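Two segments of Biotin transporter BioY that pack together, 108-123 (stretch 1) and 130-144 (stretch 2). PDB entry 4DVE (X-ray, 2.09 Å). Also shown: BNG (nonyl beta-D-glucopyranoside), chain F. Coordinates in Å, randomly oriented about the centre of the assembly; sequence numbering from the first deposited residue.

Stretch 1, residues 108-123: FTPFLIGFFLKKLKIT
Stretch 2 130-144: GELIIVLLFGVIFVD

The two segments of the biotin transporter BioY pack as antiparallel helices, 108-119 against 130-144, with axes that approach to 8.8 Å and N-to-C directions 156° apart. Their contact buries 710 Å², summed over both sides. The register is set by CA–CA distances of 5.7 Å for Thr109 and Phe138, 6.2 Å for Ile113 and Val135, and 6.4 Å for Ile122 and Glu131. Both helices follow i to i+4 hydrogen bonding for most of their length. The first is kinked at Pro110 and Phe111, whose N atoms lack a bond to the preceding turn; the second widens into a pi-type turn over 136-141, where Ile141 N bonds Leu136 O (2.9 Å) and Phe142 N bonds Leu137 O (2.9 Å).

Phe108 (chi1 m, chi2 -85°) starts toward the partner helix, but its ring leads away, leaving CB 4.0 Å from Phe142 CE2. Thr109 (chi1 m) is a knob among Phe138, Gly139, Phe142 and Val143. Its CG2 lies 3.7 Å from Gly139 CA, close packing at a position without a side chain, and its OG1 is 3.2 Å from Val143 CG2. OG1 also lies 3.3 Å from Phe138 O, within hydrogen-bonding reach, although its proton has another possible acceptor.

Leu112 (m, t) points toward the partner and meets two aromatic rings. CB sits over a face of Phe138 (m, chi2 -63°), 3.9 Å from the ring centroid, while CD1 covers a face of Phe142 (t, chi2 68°) at 4.1 Å from that centroid, so both contacts are CH-pi in character. One turn after Thr109, Ile113 (m, t) forms the second knob, among Ile134, Val135, Phe138 and Gly139. Its CB points sideways, yet the extended side chain brings Ile113 CD1 to 4.2 Å from Val135 CG2. Ile113 CG1 lies 3.9 Å from Phe138 CB.

Phe115 (t, chi2 86°) takes no part in the helix contact; its CE1 instead approaches O4 of the nonyl glucoside at 2.9 Å, at the ring edge. Phe116 (m, chi2 -72°) points toward the partner. Its ring lies nearly parallel to that of Phe138, at 10°, but the centroids are 5.3 Å apart and the rings are slid so far that they barely overlap; the closest atoms are Phe116 CD2 and Phe138 CE2, at 3.4 Å.

Ile134 (m, t) gathers the following apolar contacts. Its CD1 is 3.7 Å from Leu117 CD2, 4.1 Å from Leu120 CD1 and 3.8 Å from Ile122 CG1. Leu117 is m, t; its CD2 also lies 3.8 Å from Glu131 CG. Leu120 (m, t) is the first residue to leave helical phi/psi (-94/9), and Lys121 follows with positive phi (57/34). This turn returns Ile122 (m, m) toward the partner, where its CG2 packs 3.5 Å from Glu131 OE2. Glu131 is t at chi1, and its carboxylate is hydrogen-bonded elsewhere in the structure.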

# COMPACT_ATOMS: atom_id res chain seq x y z
N PHE A 108 1.62 -7.70 -0.80
CA PHE A 108 3.04 -7.94 -0.57
C PHE A 108 3.85 -6.70 -0.23
O PHE A 108 4.94 -6.80 0.30
CB PHE A 108 3.66 -8.60 -1.81
CG PHE A 108 3.10 -9.94 -2.08
CD1 PHE A 108 3.62 -11.06 -1.44
CD2 PHE A 108 2.00 -10.09 -2.91
CE1 PHE A 108 3.07 -12.31 -1.66
CE2 PHE A 108 1.44 -11.34 -3.14
CZ PHE A 108 1.97 -12.45 -2.51
N THR A 109 3.31 -5.54 -0.57
CA THR A 109 4.00 -4.26 -0.39
C THR A 109 4.45 -4.00 1.05
O THR A 109 5.61 -3.65 1.25
CB THR A 109 3.11 -3.11 -0.92
OG1 THR A 109 2.98 -3.27 -2.34
CG2 THR A 109 3.65 -1.71 -0.59
N PRO A 110 3.56 -4.19 2.05
CA PRO A 110 4.02 -3.89 3.43
C PRO A 110 5.06 -4.85 3.91
O PRO A 110 5.92 -4.46 4.67
CB PRO A 110 2.74 -3.98 4.29
CG PRO A 110 1.68 -4.47 3.39
CD PRO A 110 2.11 -4.42 1.98
N PHE A 111 5.02 -6.10 3.43
CA PHE A 111 6.05 -7.05 3.79
C PHE A 111 7.41 -6.62 3.21
O PHE A 111 8.42 -6.58 3.90
CB PHE A 111 5.70 -8.47 3.29
CG PHE A 111 6.83 -9.41 3.48
CD1 PHE A 111 7.69 -9.72 2.44
CD2 PHE A 111 7.12 -9.89 4.76
CE1 PHE A 111 8.78 -10.55 2.65
CE2 PHE A 111 8.20 -10.73 4.98
CZ PHE A 111 9.04 -11.05 3.92
N LEU A 112 7.42 -6.30 1.93
CA LEU A 112 8.64 -5.85 1.29
C LEU A 112 9.19 -4.60 1.91
O LEU A 112 10.37 -4.53 2.21
CB LEU A 112 8.41 -5.67 -0.21
CG LEU A 112 8.13 -6.99 -0.93
CD1 LEU A 112 7.57 -6.75 -2.35
CD2 LEU A 112 9.40 -7.84 -0.99
N ILE A 113 8.35 -3.57 2.06
CA ILE A 113 8.81 -2.31 2.65
C ILE A 113 9.33 -2.54 4.09
O ILE A 113 10.44 -2.13 4.44
CB ILE A 113 7.69 -1.24 2.63
CG1 ILE A 113 7.43 -0.77 1.18
CG2 ILE A 113 8.07 -0.05 3.52
CD1 ILE A 113 6.32 0.26 1.03
N GLY A 114 8.54 -3.24 4.90
CA GLY A 114 8.89 -3.51 6.30
C GLY A 114 10.17 -4.34 6.43
O GLY A 114 11.03 -4.06 7.28
N PHE A 115 10.28 -5.36 5.58
CA PHE A 115 11.45 -6.22 5.56
C PHE A 115 12.76 -5.46 5.27
O PHE A 115 13.78 -5.69 5.93
CB PHE A 115 11.29 -7.33 4.52
CG PHE A 115 12.48 -8.25 4.45
CD1 PHE A 115 12.57 -9.35 5.30
CD2 PHE A 115 13.49 -8.03 3.54
CE1 PHE A 115 13.68 -10.19 5.25
CE2 PHE A 115 14.60 -8.86 3.48
CZ PHE A 115 14.70 -9.94 4.34
N PHE A 116 12.75 -4.60 4.25
CA PHE A 116 13.96 -3.87 3.91
C PHE A 116 14.27 -2.70 4.84
O PHE A 116 15.46 -2.38 5.07
CB PHE A 116 13.98 -3.48 2.43
CG PHE A 116 14.25 -4.64 1.52
CD1 PHE A 116 15.55 -5.19 1.46
CD2 PHE A 116 13.24 -5.25 0.82
CE1 PHE A 116 15.81 -6.28 0.66
CE2 PHE A 116 13.50 -6.35 0.01
CZ PHE A 116 14.79 -6.86 -0.07
N LEU A 117 13.23 -2.07 5.40
CA LEU A 117 13.43 -1.01 6.40
C LEU A 117 14.16 -1.59 7.62
O LEU A 117 15.09 -0.97 8.15
CB LEU A 117 12.12 -0.38 6.87
CG LEU A 117 11.39 0.50 5.86
CD1 LEU A 117 10.12 1.06 6.52
CD2 LEU A 117 12.28 1.59 5.27
N LYS A 118 13.72 -2.77 8.03
CA LYS A 118 14.26 -3.50 9.18
C LYS A 118 15.67 -3.99 8.87
O LYS A 118 16.60 -3.68 9.61
CB LYS A 118 13.29 -4.65 9.48
CG LYS A 118 13.51 -5.45 10.71
CD LYS A 118 12.26 -6.28 11.00
CE LYS A 118 12.63 -7.56 11.71
NZ LYS A 118 11.50 -8.51 11.79
N LYS A 119 15.85 -4.66 7.73
CA LYS A 119 17.15 -5.23 7.34
C LYS A 119 18.26 -4.20 7.08
O LYS A 119 19.44 -4.46 7.35
CB LYS A 119 16.98 -6.09 6.08
CG LYS A 119 18.21 -6.90 5.68
CD LYS A 119 18.19 -7.23 4.19
CE LYS A 119 19.42 -8.05 3.77
NZ LYS A 119 19.34 -8.42 2.32
N LEU A 120 17.91 -3.05 6.51
CA LEU A 120 18.89 -1.99 6.28
C LEU A 120 18.93 -0.97 7.41
O LEU A 120 19.56 0.08 7.26
CB LEU A 120 18.58 -1.29 4.95
CG LEU A 120 18.58 -2.23 3.74
CD1 LEU A 120 18.05 -1.52 2.50
CD2 LEU A 120 19.97 -2.81 3.50
N LYS A 121 18.23 -1.25 8.52
CA LYS A 121 18.27 -0.42 9.74
C LYS A 121 17.86 1.05 9.51
O LYS A 121 18.37 1.96 10.20
CB LYS A 121 19.67 -0.50 10.38
CG LYS A 121 20.16 -1.92 10.68
CD LYS A 121 21.58 -1.92 11.25
CE LYS A 121 21.89 -3.20 12.02
NZ LYS A 121 23.25 -3.19 12.64
N ILE A 122 16.93 1.27 8.58
CA ILE A 122 16.53 2.61 8.15
C ILE A 122 15.79 3.36 9.26
O ILE A 122 15.86 4.58 9.41
CB ILE A 122 15.57 2.53 6.92
CG1 ILE A 122 16.30 1.98 5.69
CG2 ILE A 122 14.94 3.88 6.61
CD1 ILE A 122 17.48 2.81 5.21
N THR A 123 15.07 2.59 10.03
CA THR A 123 14.16 3.05 11.04
C THR A 123 14.93 3.62 12.26
O THR A 123 14.42 4.42 13.04
CB THR A 123 13.26 1.82 11.33
OG1 THR A 123 12.03 1.88 10.56
CG2 THR A 123 13.09 1.56 12.67
N GLY A 130 16.90 6.98 1.82
CA GLY A 130 16.85 5.51 1.77
C GLY A 130 15.42 4.96 1.96
O GLY A 130 14.96 4.12 1.20
N GLU A 131 14.72 5.47 2.96
CA GLU A 131 13.35 5.03 3.19
C GLU A 131 12.46 5.33 1.98
O GLU A 131 11.65 4.48 1.57
CB GLU A 131 12.77 5.69 4.45
CG GLU A 131 11.34 5.27 4.81
CD GLU A 131 11.08 5.31 6.31
OE1 GLU A 131 9.95 4.99 6.77
OE2 GLU A 131 12.01 5.67 7.06
N LEU A 132 12.61 6.53 1.41
CA LEU A 132 11.82 6.96 0.26
C LEU A 132 12.08 6.04 -0.95
O LEU A 132 11.16 5.67 -1.66
CB LEU A 132 12.10 8.43 -0.11
CG LEU A 132 11.37 8.98 -1.36
CD1 LEU A 132 9.85 8.80 -1.28
CD2 LEU A 132 11.73 10.45 -1.61
N ILE A 133 13.33 5.66 -1.15
CA ILE A 133 13.66 4.78 -2.25
C ILE A 133 13.04 3.39 -2.06
O ILE A 133 12.54 2.82 -3.02
CB ILE A 133 15.18 4.70 -2.48
CG1 ILE A 133 15.74 6.08 -2.89
CG2 ILE A 133 15.51 3.62 -3.51
CD1 ILE A 133 14.96 6.78 -4.01
N ILE A 134 13.08 2.86 -0.84
CA ILE A 134 12.41 1.58 -0.53
C ILE A 134 10.90 1.67 -0.78
O ILE A 134 10.29 0.76 -1.40
CB ILE A 134 12.72 1.11 0.92
CG1 ILE A 134 14.21 0.78 1.05
CG2 ILE A 134 11.87 -0.11 1.32
CD1 ILE A 134 14.69 0.81 2.51
N VAL A 135 10.30 2.77 -0.35
CA VAL A 135 8.87 2.95 -0.56
C VAL A 135 8.56 3.06 -2.06
O VAL A 135 7.62 2.45 -2.55
CB VAL A 135 8.31 4.16 0.23
CG1 VAL A 135 6.86 4.46 -0.20
CG2 VAL A 135 8.38 3.88 1.75
N LEU A 136 9.38 3.81 -2.80
CA LEU A 136 9.22 3.93 -4.25
C LEU A 136 9.33 2.56 -4.93
O LEU A 136 8.48 2.17 -5.76
CB LEU A 136 10.34 4.83 -4.80
CG LEU A 136 10.35 5.67 -6.07
CD1 LEU A 136 11.71 5.58 -6.79
CD2 LEU A 136 9.16 5.51 -6.99
N LEU A 137 10.37 1.82 -4.56
CA LEU A 137 10.61 0.53 -5.21
C LEU A 137 9.44 -0.43 -5.03
O LEU A 137 8.96 -1.04 -6.01
CB LEU A 137 11.90 -0.09 -4.70
CG LEU A 137 12.69 -1.12 -5.47
CD1 LEU A 137 13.07 -0.65 -6.89
CD2 LEU A 137 13.96 -1.43 -4.66
N PHE A 138 8.96 -0.54 -3.80
CA PHE A 138 7.96 -1.56 -3.50
C PHE A 138 6.52 -1.10 -3.45
O PHE A 138 5.62 -1.88 -3.75
CB PHE A 138 8.33 -2.32 -2.26
CG PHE A 138 9.67 -2.99 -2.37
CD1 PHE A 138 9.88 -3.98 -3.30
CD2 PHE A 138 10.71 -2.64 -1.53
CE1 PHE A 138 11.10 -4.62 -3.40
CE2 PHE A 138 11.94 -3.26 -1.63
CZ PHE A 138 12.14 -4.25 -2.56
N GLY A 139 6.30 0.16 -3.08
CA GLY A 139 4.96 0.71 -3.06
C GLY A 139 4.53 1.32 -4.38
O GLY A 139 3.35 1.48 -4.61
N VAL A 140 5.48 1.68 -5.24
CA VAL A 140 5.16 2.34 -6.50
C VAL A 140 5.56 1.47 -7.71
O VAL A 140 4.68 1.02 -8.43
CB VAL A 140 5.76 3.75 -6.60
CG1 VAL A 140 5.39 4.39 -7.96
CG2 VAL A 140 5.28 4.61 -5.42
N ILE A 141 6.85 1.18 -7.88
CA ILE A 141 7.33 0.46 -9.06
C ILE A 141 6.83 -1.00 -9.13
O ILE A 141 6.27 -1.41 -10.17
CB ILE A 141 8.87 0.50 -9.21
CG1 ILE A 141 9.41 1.96 -9.20
CG2 ILE A 141 9.26 -0.23 -10.49
CD1 ILE A 141 8.80 2.89 -10.26
N PHE A 142 7.02 -1.75 -8.04
CA PHE A 142 6.52 -3.13 -7.91
C PHE A 142 5.01 -3.19 -8.16
O PHE A 142 4.54 -3.93 -9.02
CB PHE A 142 6.83 -3.69 -6.51
CG PHE A 142 6.17 -5.01 -6.20
CD1 PHE A 142 6.56 -6.18 -6.88
CD2 PHE A 142 5.17 -5.09 -5.26
CE1 PHE A 142 5.96 -7.39 -6.59
CE2 PHE A 142 4.55 -6.29 -4.97
CZ PHE A 142 4.94 -7.45 -5.63
N VAL A 143 4.25 -2.38 -7.43
CA VAL A 143 2.79 -2.33 -7.59
C VAL A 143 2.32 -2.01 -9.02
O VAL A 143 1.49 -2.76 -9.59
CB VAL A 143 2.16 -1.37 -6.56
CG1 VAL A 143 0.67 -1.09 -6.85
CG2 VAL A 143 2.38 -1.93 -5.13
N ASP A 144 2.87 -0.95 -9.61
CA ASP A 144 2.44 -0.47 -10.92
C ASP A 144 2.87 -1.44 -12.04
O ASP A 144 2.13 -1.66 -12.99
CB ASP A 144 2.90 0.99 -11.18
CG ASP A 144 2.28 2.01 -10.18
OD1 ASP A 144 1.52 1.60 -9.28
OD2 ASP A 144 2.63 3.23 -10.25
C1 BNG F . 8.69 -11.76 8.68
C2 BNG F . 9.51 -10.96 9.67
C3 BNG F . 10.87 -10.59 9.08
C4 BNG F . 11.55 -11.81 8.48
C5 BNG F . 10.60 -12.56 7.55
C6 BNG F . 11.26 -13.82 7.00
C1' BNG F . 6.53 -12.66 8.34
C2' BNG F . 5.23 -11.88 8.44
C3' BNG F . 4.03 -12.76 8.10
C4' BNG F . 3.00 -11.99 7.29
C5' BNG F . 1.58 -12.33 7.75
C6' BNG F . 0.67 -12.59 6.55
C7' BNG F . -0.73 -12.04 6.80
C8' BNG F . -1.68 -12.46 5.69
C9' BNG F . -3.03 -11.80 5.86
O1 BNG F . 7.46 -12.16 9.29
O2 BNG F . 8.81 -9.76 10.03
O3 BNG F . 11.70 -10.04 10.11
O4 BNG F . 12.71 -11.39 7.74
O5 BNG F . 9.42 -12.91 8.27
O6 BNG F . 10.41 -14.95 7.27